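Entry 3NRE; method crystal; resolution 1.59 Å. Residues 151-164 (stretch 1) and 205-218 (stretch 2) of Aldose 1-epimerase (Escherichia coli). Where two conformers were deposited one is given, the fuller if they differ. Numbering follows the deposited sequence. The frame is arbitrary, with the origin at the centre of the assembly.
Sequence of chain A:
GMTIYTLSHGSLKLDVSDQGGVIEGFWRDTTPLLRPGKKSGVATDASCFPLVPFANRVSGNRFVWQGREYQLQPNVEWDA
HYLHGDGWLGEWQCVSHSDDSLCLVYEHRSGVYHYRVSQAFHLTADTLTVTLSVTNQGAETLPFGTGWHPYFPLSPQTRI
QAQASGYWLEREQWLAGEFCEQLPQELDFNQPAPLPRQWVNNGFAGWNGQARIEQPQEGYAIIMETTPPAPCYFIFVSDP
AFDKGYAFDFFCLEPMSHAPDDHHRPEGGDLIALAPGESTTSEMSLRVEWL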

ATOM      1  N   TYR A 151       2.746   1.129  -7.155  1.00 17.56           N
ATOM      2  CA  TYR A 151       2.546   0.758  -8.519  1.00 19.09           C
ATOM      3  C   TYR A 151       3.901   0.534  -9.179  1.00 20.95           C
ATOM      4  O   TYR A 151       4.719   1.468  -9.268  1.00 21.75           O
ATOM      5  N   PHE A 152       4.149  -0.689  -9.648  1.00 20.31           N
ATOM      6  CA  PHE A 152       5.413  -1.026 -10.309  1.00 20.14           C
ATOM      7  C   PHE A 152       5.237  -1.142 -11.819  1.00 24.51           C
ATOM      8  O   PHE A 152       4.202  -1.573 -12.292  1.00 23.01           O
ATOM      9  N   PRO A 153       6.302  -0.841 -12.603  1.00 21.02           N
ATOM     10  CA  PRO A 153       6.262  -1.023 -14.034  1.00 25.11           C
ATOM     11  C   PRO A 153       6.037  -2.501 -14.325  1.00 23.98           C
ATOM     12  O   PRO A 153       6.525  -3.349 -13.598  1.00 24.25           O
ATOM     13  N   LEU A 154       5.337  -2.782 -15.395  1.00 25.14           N
ATOM     14  CA  LEU A 154       5.161  -4.182 -15.815  1.00 26.20           C
ATOM     15  C   LEU A 154       5.626  -4.406 -17.217  1.00 29.29           C
ATOM     16  O   LEU A 154       5.221  -3.690 -18.126  1.00 31.28           O
ATOM     17  N   SER A 155       6.456  -5.440 -17.381  1.00 29.54           N
ATOM     18  CA  SER A 155       6.957  -5.891 -18.657  1.00 30.82           C
ATOM     19  C   SER A 155       6.556  -7.352 -18.834  1.00 29.81           C
ATOM     20  O   SER A 155       6.360  -8.044 -17.823  1.00 28.92           O
ATOM     21  N   PRO A 156       6.484  -7.842 -20.106  1.00 30.56           N
ATOM     22  CA  PRO A 156       6.258  -9.270 -20.341  1.00 33.02           C
ATOM     23  C   PRO A 156       7.295 -10.088 -19.604  1.00 34.39           C
ATOM     24  O   PRO A 156       7.028 -11.236 -19.278  1.00 38.53           O
ATOM     25  N   GLN A 157       8.467  -9.486 -19.329  1.00 31.20           N
ATOM     26  CA  GLN A 157       9.579 -10.249 -18.707  1.00 32.49           C
ATOM     27  C   GLN A 157       9.536 -10.154 -17.167  1.00 29.50           C
ATOM     28  O   GLN A 157      10.259 -10.887 -16.521  1.00 31.80           O
ATOM     29  N   THR A 158       8.783  -9.237 -16.601  1.00 29.25           N
ATOM     30  CA  THR A 158       8.708  -9.086 -15.112  1.00 26.55           C
ATOM     31  C   THR A 158       8.280 -10.379 -14.395  1.00 31.54           C
ATOM     32  O   THR A 158       7.419 -11.130 -14.894  1.00 31.11           O
ATOM     33  N   ARG A 159       8.902 -10.636 -13.240  1.00 29.00           N
ATOM     34  CA  ARG A 159       8.571 -11.783 -12.392  1.00 32.49           C
ATOM     35  C   ARG A 159       8.588 -11.303 -10.939  1.00 31.24           C
ATOM     36  O   ARG A 159       9.357 -10.434 -10.590  1.00 32.61           O
ATOM     37  N   ILE A 160       7.690 -11.840 -10.119  1.00 29.73           N
ATOM     38  CA  ILE A 160       7.688 -11.556  -8.683  1.00 28.56           C
ATOM     39  C   ILE A 160       7.723 -12.840  -7.858  1.00 33.61           C
ATOM     40  O   ILE A 160       7.359 -13.923  -8.343  1.00 35.37           O
ATOM     41  N   GLN A 161       8.192 -12.662  -6.628  1.00 31.23           N
ATOM     42  CA  GLN A 161       8.307 -13.750  -5.663  0.60 32.06           C
ATOM     43  C   GLN A 161       7.912 -13.191  -4.303  1.00 28.39           C
ATOM     44  O   GLN A 161       8.431 -12.177  -3.866  1.00 30.81           O
ATOM     45  N   ALA A 162       6.923 -13.820  -3.683  1.00 29.89           N
ATOM     46  CA  ALA A 162       6.369 -13.344  -2.422  1.00 28.26           C
ATOM     47  C   ALA A 162       5.660 -14.535  -1.747  1.00 29.72           C
ATOM     48  O   ALA A 162       4.632 -14.998  -2.213  1.00 29.53           O
ATOM     49  N   GLN A 163       6.262 -15.056  -0.693  1.00 31.18           N
ATOM     50  CA  GLN A 163       5.724 -16.212   0.040  1.00 31.93           C
ATOM     51  C   GLN A 163       4.243 -16.096   0.344  1.00 32.98           C
ATOM     52  O   GLN A 163       3.793 -15.039   0.727  1.00 31.19           O
ATOM     53  N   ALA A 164       3.495 -17.185   0.162  1.00 33.50           N
ATOM     54  CA  ALA A 164       2.078 -17.222   0.465  1.00 34.37           C
ATOM     55  C   ALA A 164       1.640 -18.644   0.728  1.00 34.48           C
ATOM     56  O   ALA A 164       2.084 -19.576   0.050  1.00 38.98           O
ATOM     57  N   ALA A 205      -2.265 -14.560   2.025  1.00 29.31           N
ATOM     58  CA  ALA A 205      -1.915 -14.724   3.446  1.00 27.26           C
ATOM     59  C   ALA A 205      -0.672 -15.573   3.567  1.00 32.35           C
ATOM     60  O   ALA A 205      -0.214 -16.208   2.598  1.00 32.15           O
ATOM     61  N   GLY A 206      -0.117 -15.598   4.769  1.00 29.17           N
ATOM     62  CA  GLY A 206       1.063 -16.412   5.023  1.00 33.29           C
ATOM     63  C   GLY A 206       2.377 -15.814   4.563  1.00 34.09           C
ATOM     64  O   GLY A 206       3.371 -16.508   4.455  1.00 36.09           O
ATOM     65  N   TRP A 207       2.398 -14.507   4.378  1.00 31.56           N
ATOM     66  CA  TRP A 207       3.561 -13.828   3.874  1.00 32.42           C
ATOM     67  C   TRP A 207       4.520 -13.557   5.006  1.00 35.86           C
ATOM     68  O   TRP A 207       4.102 -13.457   6.169  1.00 35.85           O
ATOM     69  N   ASN A 208       5.803 -13.444   4.646  1.00 36.66           N
ATOM     70  CA  ASN A 208       6.884 -13.123   5.581  1.00 41.89           C
ATOM     71  C   ASN A 208       7.372 -11.667   5.475  1.00 38.05           C
ATOM     72  O   ASN A 208       8.422 -11.326   5.993  1.00 41.18           O
ATOM     73  N   GLY A 209       6.590 -10.811   4.822  1.00 35.78           N
ATOM     74  CA  GLY A 209       6.911  -9.436   4.661  1.00 36.62           C
ATOM     75  C   GLY A 209       8.026  -9.111   3.692  1.00 35.33           C
ATOM     76  O   GLY A 209       8.493  -8.004   3.729  1.00 35.36           O
ATOM     77  N   GLN A 210       8.506 -10.090   2.903  1.00 35.03           N
ATOM     78  CA  GLN A 210       9.599  -9.873   1.982  1.00 36.02           C
ATOM     79  C   GLN A 210       9.180 -10.260   0.565  1.00 35.82           C
ATOM     80  O   GLN A 210       8.551 -11.323   0.341  1.00 34.05           O
ATOM     81  N   ALA A 211       9.562  -9.424  -0.388  1.00 32.49           N
ATOM     82  CA  ALA A 211       9.239  -9.699  -1.773  1.00 33.02           C
ATOM     83  C   ALA A 211      10.396  -9.332  -2.678  1.00 28.59           C
ATOM     84  O   ALA A 211      11.252  -8.525  -2.350  1.00 31.90           O
ATOM     85  N   ARG A 212      10.405  -9.943  -3.841  1.00 32.17           N
ATOM     86  CA  ARG A 212      11.389  -9.617  -4.861  0.60 32.12           C
ATOM     87  C   ARG A 212      10.628  -9.316  -6.139  1.00 33.32           C
ATOM     88  O   ARG A 212       9.783 -10.118  -6.552  1.00 33.21           O
ATOM     89  N   ILE A 213      10.868  -8.123  -6.714  1.00 29.35           N
ATOM     90  CA  ILE A 213      10.282  -7.757  -7.977  1.00 31.59           C
ATOM     91  C   ILE A 213      11.430  -7.753  -8.999  1.00 30.19           C
ATOM     92  O   ILE A 213      12.275  -6.867  -8.930  1.00 30.33           O
ATOM     93  N   GLU A 214      11.433  -8.691  -9.954  1.00 29.04           N
ATOM     94  CA  GLU A 214      12.489  -8.769 -10.938  1.00 28.33           C
ATOM     95  C   GLU A 214      12.125  -8.091 -12.229  1.00 28.92           C
ATOM     96  O   GLU A 214      11.052  -8.380 -12.785  1.00 29.25           O
ATOM     97  N   GLN A 215      13.049  -7.264 -12.731  1.00 28.13           N
ATOM     98  CA  GLN A 215      12.854  -6.478 -13.941  1.00 30.00           C
ATOM     99  C   GLN A 215      14.002  -6.840 -14.890  1.00 34.20           C
ATOM    100  O   GLN A 215      14.885  -6.034 -15.191  1.00 31.76           O
ATOM    101  N   PRO A 216      14.005  -8.093 -15.338  1.00 35.91           N
ATOM    102  CA  PRO A 216      15.202  -8.581 -16.059  1.00 38.92           C
ATOM    103  C   PRO A 216      15.530  -7.830 -17.360  1.00 38.25           C
ATOM    104  O   PRO A 216      16.707  -7.775 -17.755  1.00 41.19           O
ATOM    105  N   GLN A 217      14.499  -7.275 -18.002  1.00 37.23           N
ATOM    106  CA  GLN A 217      14.670  -6.515 -19.250  1.00 38.41           C
ATOM    107  C   GLN A 217      15.516  -5.264 -19.066  1.00 39.42           C
ATOM    108  O   GLN A 217      16.094  -4.773 -20.065  1.00 38.90           O
ATOM    109  N   GLU A 218      15.563  -4.766 -17.818  1.00 39.11           N
ATOM    110  CA  GLU A 218      16.326  -3.585 -17.381  0.50 40.56           C
ATOM    111  C   GLU A 218      17.546  -4.003 -16.546  1.00 44.66           C
ATOM    112  O   GLU A 218      18.312  -3.145 -16.070  1.00 48.43           O
TER

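The two stretches run antiparallel where they pair, strand 159-162 against strand 210-215 at 172°, and the side chains alternate between two faces of that small sheet.

A205 comes first, its CA-to-CB bond pointing away from stretch 1; next is G206, whose phi/psi of 80/20 would jam a CB against the preceding carbonyl. Its carbonyl is the acceptor for Q163, an extended side chain (chi1 174°, chi2 -177°) that points toward stretch 2; Q163 NE2 to G206 O is 2.9 Å at a nearly linear 171°.

W207 takes a t rotamer (-171°). Its CA-to-CB bond is sideways, but the indole comes nearer, with CD1 3.2 Å from Q163 O and NE1 3.9 Å from A162 CB. Neither approach is a hydrogen bond, and Q163 O has no polar partner in the model; the indole NE1 instead donates to Q210 O at 2.8 Å.

N208, in the p rotamer, holds a water with OD1 at 2.8 Å. The same water accepts from Q163 N (2.8 Å) and donates to Q210 O (2.7 Å), so it bridges Q163 of stretch 1 to N208 and Q210 of stretch 2. The Q210 side chain itself leads away.

From A211 the alternation is clear. A211 CB lies 4.2 Å from A162 CB, on the face that also carries I160 and I213. R212 falls on the other face beside Q161, their CB atoms 4.4 Å apart; its extended chain then leads away from stretch 1, and R212 NE forms a salt bridge with E214 OE2 at 3.2 Å.

I213 (chi1 -66°, m) returns to the apolar face. Its CG1 is 4.2 Å from I160 CG2 and lies over one face of the F152 ring, while CD1 is 4.0 Å from F152 CZ.

E214, also m at chi1, extends to R159 (m), whose guanidinium meets the carboxylate near its own plane: R159 NH2 and NE lie 3.0 and 3.2 Å from E214 OE1. With OE2 taken by R212, the buried carboxylate is shared between two arginines, one from each stretch.

Q215 starts away from stretch 1, but chi1 -60° and chi2 -71° fold its amide back. NE2 donates to P153 O (3.0 Å, 163°), and OE1 accepts from T158 OG1 at 2.8 Å and from Q217 NE2 at 3.1 Å. T158 OG1 in turn accepts from S155 N (2.9 Å), which ties the S155-T158 turn into this network.

P216 CG rests 3.3 Å from Q157 O. Q217 (p) points toward the turn, its NE2 3.4 Å from S155 CB and its OE1 3.6 Å from Q157 CB.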

ATOM      1  CB  TYR A 151       1.855   1.877  -9.281  1.00 18.38           C
ATOM      2  CG  TYR A 151       0.416   2.174  -8.859  1.00 16.63           C
ATOM      3  CD1 TYR A 151       0.148   2.997  -7.756  1.00 19.20           C
ATOM      4  CD2 TYR A 151      -0.652   1.686  -9.585  1.00 20.25           C
ATOM      5  CE1 TYR A 151      -1.184   3.289  -7.392  1.00 20.69           C
ATOM      6  CE2 TYR A 151      -1.963   2.009  -9.228  1.00 21.48           C
ATOM      7  CZ  TYR A 151      -2.200   2.767  -8.138  1.00 18.54           C
ATOM      8  OH  TYR A 151      -3.505   3.089  -7.784  1.00 20.20           O
ATOM      9  CB  PHE A 152       5.893  -2.382  -9.823  1.00 23.00           C
ATOM     10  CG  PHE A 152       6.239  -2.417  -8.370  1.00 19.09           C
ATOM     11  CD1 PHE A 152       7.493  -2.003  -7.950  1.00 25.96           C
ATOM     12  CD2 PHE A 152       5.318  -2.803  -7.438  1.00 23.99           C
ATOM     13  CE1 PHE A 152       7.828  -1.987  -6.605  1.00 25.17           C
ATOM     14  CE2 PHE A 152       5.659  -2.829  -6.077  1.00 22.96           C
ATOM     15  CZ  PHE A 152       6.924  -2.439  -5.664  1.00 23.30           C
ATOM     16  CB  PRO A 153       7.651  -0.606 -14.506  1.00 26.04           C
ATOM     17  CG  PRO A 153       8.289   0.038 -13.281  1.00 25.15           C
ATOM     18  CD  PRO A 153       7.586  -0.334 -12.102  1.00 26.26           C
ATOM     19  CB  LEU A 154       3.672  -4.562 -15.727  1.00 25.49           C
ATOM     20  CG  LEU A 154       3.246  -5.992 -16.026  1.00 26.53           C
ATOM     21  CD1 LEU A 154       3.976  -6.993 -15.125  1.00 27.78           C
ATOM     22  CD2 LEU A 154       1.719  -6.206 -15.867  1.00 23.76           C
ATOM     23  CB  SER A 155       8.490  -5.746 -18.653  1.00 29.02           C
ATOM     24  OG  SER A 155       9.100  -6.633 -19.547  1.00 41.57           O
ATOM     25  CB  PRO A 156       6.437  -9.430 -21.854  1.00 37.61           C
ATOM     26  CG  PRO A 156       6.141  -8.120 -22.422  1.00 37.16           C
ATOM     27  CD  PRO A 156       6.507  -7.078 -21.366  1.00 33.28           C
ATOM     28  CB  GLN A 157      10.941  -9.717 -19.153  1.00 31.94           C
ATOM     29  CG  GLN A 157      11.015  -9.350 -20.627  1.00 33.13           C
ATOM     30  CD  GLN A 157      10.684 -10.428 -21.570  1.00 35.13           C
ATOM     31  OE1 GLN A 157      10.786 -11.620 -21.259  1.00 47.77           O
ATOM     32  NE2 GLN A 157      10.414 -10.026 -22.837  1.00 39.23           N
ATOM     33  CB  THR A 158       7.693  -7.980 -14.711  1.00 32.38           C
ATOM     34  OG1 THR A 158       8.001  -6.774 -15.389  1.00 27.24           O
ATOM     35  CG2 THR A 158       7.740  -7.692 -13.229  1.00 25.23           C
ATOM     36  CB  ARG A 159       9.564 -12.949 -12.585  1.00 35.72           C
ATOM     37  CG  ARG A 159       9.605 -13.490 -14.069  1.00 38.84           C
ATOM     38  CD  ARG A 159      10.324 -14.789 -14.170  1.00 46.15           C
ATOM     39  NE  ARG A 159      11.562 -14.806 -13.385  1.00 46.35           N
ATOM     40  CZ  ARG A 159      12.217 -15.922 -13.045  1.00 53.40           C
ATOM     41  NH1 ARG A 159      11.756 -17.100 -13.435  1.00 51.72           N
ATOM     42  NH2 ARG A 159      13.337 -15.855 -12.316  1.00 54.05           N
ATOM     43  CB  ILE A 160       6.439 -10.742  -8.253  1.00 28.80           C
ATOM     44  CG1 ILE A 160       5.158 -11.539  -8.486  1.00 26.00           C
ATOM     45  CG2 ILE A 160       6.397  -9.424  -9.019  1.00 25.34           C
ATOM     46  CD1 ILE A 160       3.909 -10.886  -7.818  1.00 30.77           C
ATOM     47  CB  GLN A 161       9.708 -14.313  -5.589  0.60 33.11           C
ATOM     48  CG  GLN A 161       9.792 -15.562  -4.697  0.60 37.58           C
ATOM     49  CD  GLN A 161      11.204 -16.110  -4.591  0.60 38.25           C
ATOM     50  OE1 GLN A 161      12.177 -15.450  -4.992  0.60 43.07           O
ATOM     51  NE2 GLN A 161      11.330 -17.306  -4.054  0.60 43.55           N
ATOM     52  CB  ALA A 162       5.357 -12.195  -2.657  1.00 26.61           C
ATOM     53  CB  GLN A 163       6.518 -16.382   1.342  1.00 34.84           C
ATOM     54  CG  GLN A 163       5.990 -17.454   2.295  1.00 38.07           C
ATOM     55  CD  GLN A 163       6.814 -17.487   3.579  1.00 46.37           C
ATOM     56  OE1 GLN A 163       7.997 -17.839   3.550  1.00 48.48           O
ATOM     57  NE2 GLN A 163       6.205 -17.079   4.698  1.00 41.78           N
ATOM     58  CB  ALA A 164       1.235 -16.611  -0.677  1.00 31.91           C
ATOM     59  CB  ALA A 205      -3.060 -15.420   4.211  1.00 31.24           C
ATOM     60  CB  TRP A 207       3.127 -12.505   3.256  1.00 28.33           C
ATOM     61  CG  TRP A 207       4.172 -11.775   2.514  1.00 29.26           C
ATOM     62  CD1 TRP A 207       5.118 -12.303   1.704  1.00 30.05           C
ATOM     63  CD2 TRP A 207       4.269 -10.349   2.383  1.00 30.21           C
ATOM     64  NE1 TRP A 207       5.848 -11.286   1.127  1.00 29.84           N
ATOM     65  CE2 TRP A 207       5.355 -10.082   1.546  1.00 33.13           C
ATOM     66  CE3 TRP A 207       3.572  -9.274   2.952  1.00 27.38           C
ATOM     67  CZ2 TRP A 207       5.745  -8.785   1.223  1.00 26.52           C
ATOM     68  CZ3 TRP A 207       3.943  -8.009   2.647  1.00 27.54           C
ATOM     69  CH2 TRP A 207       5.049  -7.765   1.811  1.00 28.81           C
ATOM     70  CB  ASN A 208       8.066 -14.084   5.398  1.00 43.34           C
ATOM     71  CG  ASN A 208       8.733 -13.975   4.015  1.00 45.79           C
ATOM     72  OD1 ASN A 208       8.245 -13.296   3.092  1.00 39.34           O
ATOM     73  ND2 ASN A 208       9.866 -14.653   3.877  1.00 44.07           N
ATOM     74  CB  GLN A 210      10.841 -10.682   2.404  1.00 39.88           C
ATOM     75  CG  GLN A 210      11.280 -10.397   3.839  1.00 40.03           C
ATOM     76  CD  GLN A 210      12.602 -11.071   4.200  1.00 52.74           C
ATOM     77  OE1 GLN A 210      13.500 -11.194   3.373  1.00 64.86           O
ATOM     78  NE2 GLN A 210      12.717 -11.513   5.437  1.00 53.40           N
ATOM     79  CB  ALA A 211       7.967  -8.955  -2.198  1.00 27.38           C
ATOM     80  CB  ARG A 212      12.350 -10.793  -5.025  0.60 34.71           C
ATOM     81  CG  ARG A 212      13.455 -10.566  -5.967  0.60 38.72           C
ATOM     82  CD  ARG A 212      14.452 -11.698  -5.894  0.60 39.80           C
ATOM     83  NE  ARG A 212      15.361 -11.620  -7.018  0.60 42.15           N
ATOM     84  CZ  ARG A 212      16.468 -10.875  -7.071  0.60 44.04           C
ATOM     85  NH1 ARG A 212      16.863 -10.140  -6.031  0.60 43.11           N
ATOM     86  NH2 ARG A 212      17.209 -10.889  -8.175  0.60 44.41           N
ATOM     87  CB  ILE A 213       9.612  -6.356  -7.915  1.00 27.52           C
ATOM     88  CG1 ILE A 213       8.397  -6.340  -6.968  1.00 32.66           C
ATOM     89  CG2 ILE A 213       9.146  -5.894  -9.275  1.00 29.12           C
ATOM     90  CD1 ILE A 213       8.749  -6.032  -5.513  1.00 34.92           C
ATOM     91  CB  GLU A 214      12.835 -10.224 -11.267  1.00 34.05           C
ATOM     92  CG  GLU A 214      13.310 -10.991 -10.061  1.00 42.29           C
ATOM     93  CD  GLU A 214      13.488 -12.491 -10.303  1.00 52.05           C
ATOM     94  OE1 GLU A 214      13.313 -12.981 -11.445  1.00 52.82           O
ATOM     95  OE2 GLU A 214      13.778 -13.182  -9.311  1.00 49.66           O
ATOM     96  CB  GLN A 215      12.785  -4.990 -13.575  1.00 30.15           C
ATOM     97  CG  GLN A 215      11.635  -4.631 -12.597  1.00 26.69           C
ATOM     98  CD  GLN A 215      10.263  -4.705 -13.244  1.00 25.08           C
ATOM     99  OE1 GLN A 215      10.108  -5.329 -14.317  1.00 27.85           O
ATOM    100  NE2 GLN A 215       9.283  -3.954 -12.683  1.00 24.67           N
ATOM    101  CB  PRO A 216      14.874 -10.037 -16.324  1.00 41.15           C
ATOM    102  CG  PRO A 216      13.474 -10.207 -16.175  1.00 42.22           C
ATOM    103  CD  PRO A 216      12.965  -9.128 -15.253  1.00 38.26           C
ATOM    104  CB  GLN A 217      13.302  -6.177 -19.885  1.00 39.06           C
ATOM    105  CG  GLN A 217      12.470  -5.135 -19.176  1.00 34.38           C
ATOM    106  CD  GLN A 217      11.885  -5.571 -17.817  1.00 40.21           C
ATOM    107  OE1 GLN A 217      11.962  -6.735 -17.411  1.00 34.09           O
ATOM    108  NE2 GLN A 217      11.282  -4.631 -17.130  1.00 34.46           N
ATOM    109  CB  GLU A 218      15.478  -2.656 -16.487  0.50 40.41           C
ATOM    110  CG  GLU A 218      14.200  -2.046 -17.080  0.50 37.14           C
ATOM    111  CD  GLU A 218      14.482  -0.880 -18.024  0.50 41.41           C
ATOM    112  OE1 GLU A 218      15.654  -0.671 -18.397  0.50 47.20           O
ATOM    113  OE2 GLU A 218      13.525  -0.177 -18.396  0.50 51.63           O
TER
HETATM  114  O   HOH W   1       8.647 -13.995   0.402  1.00 28.82           O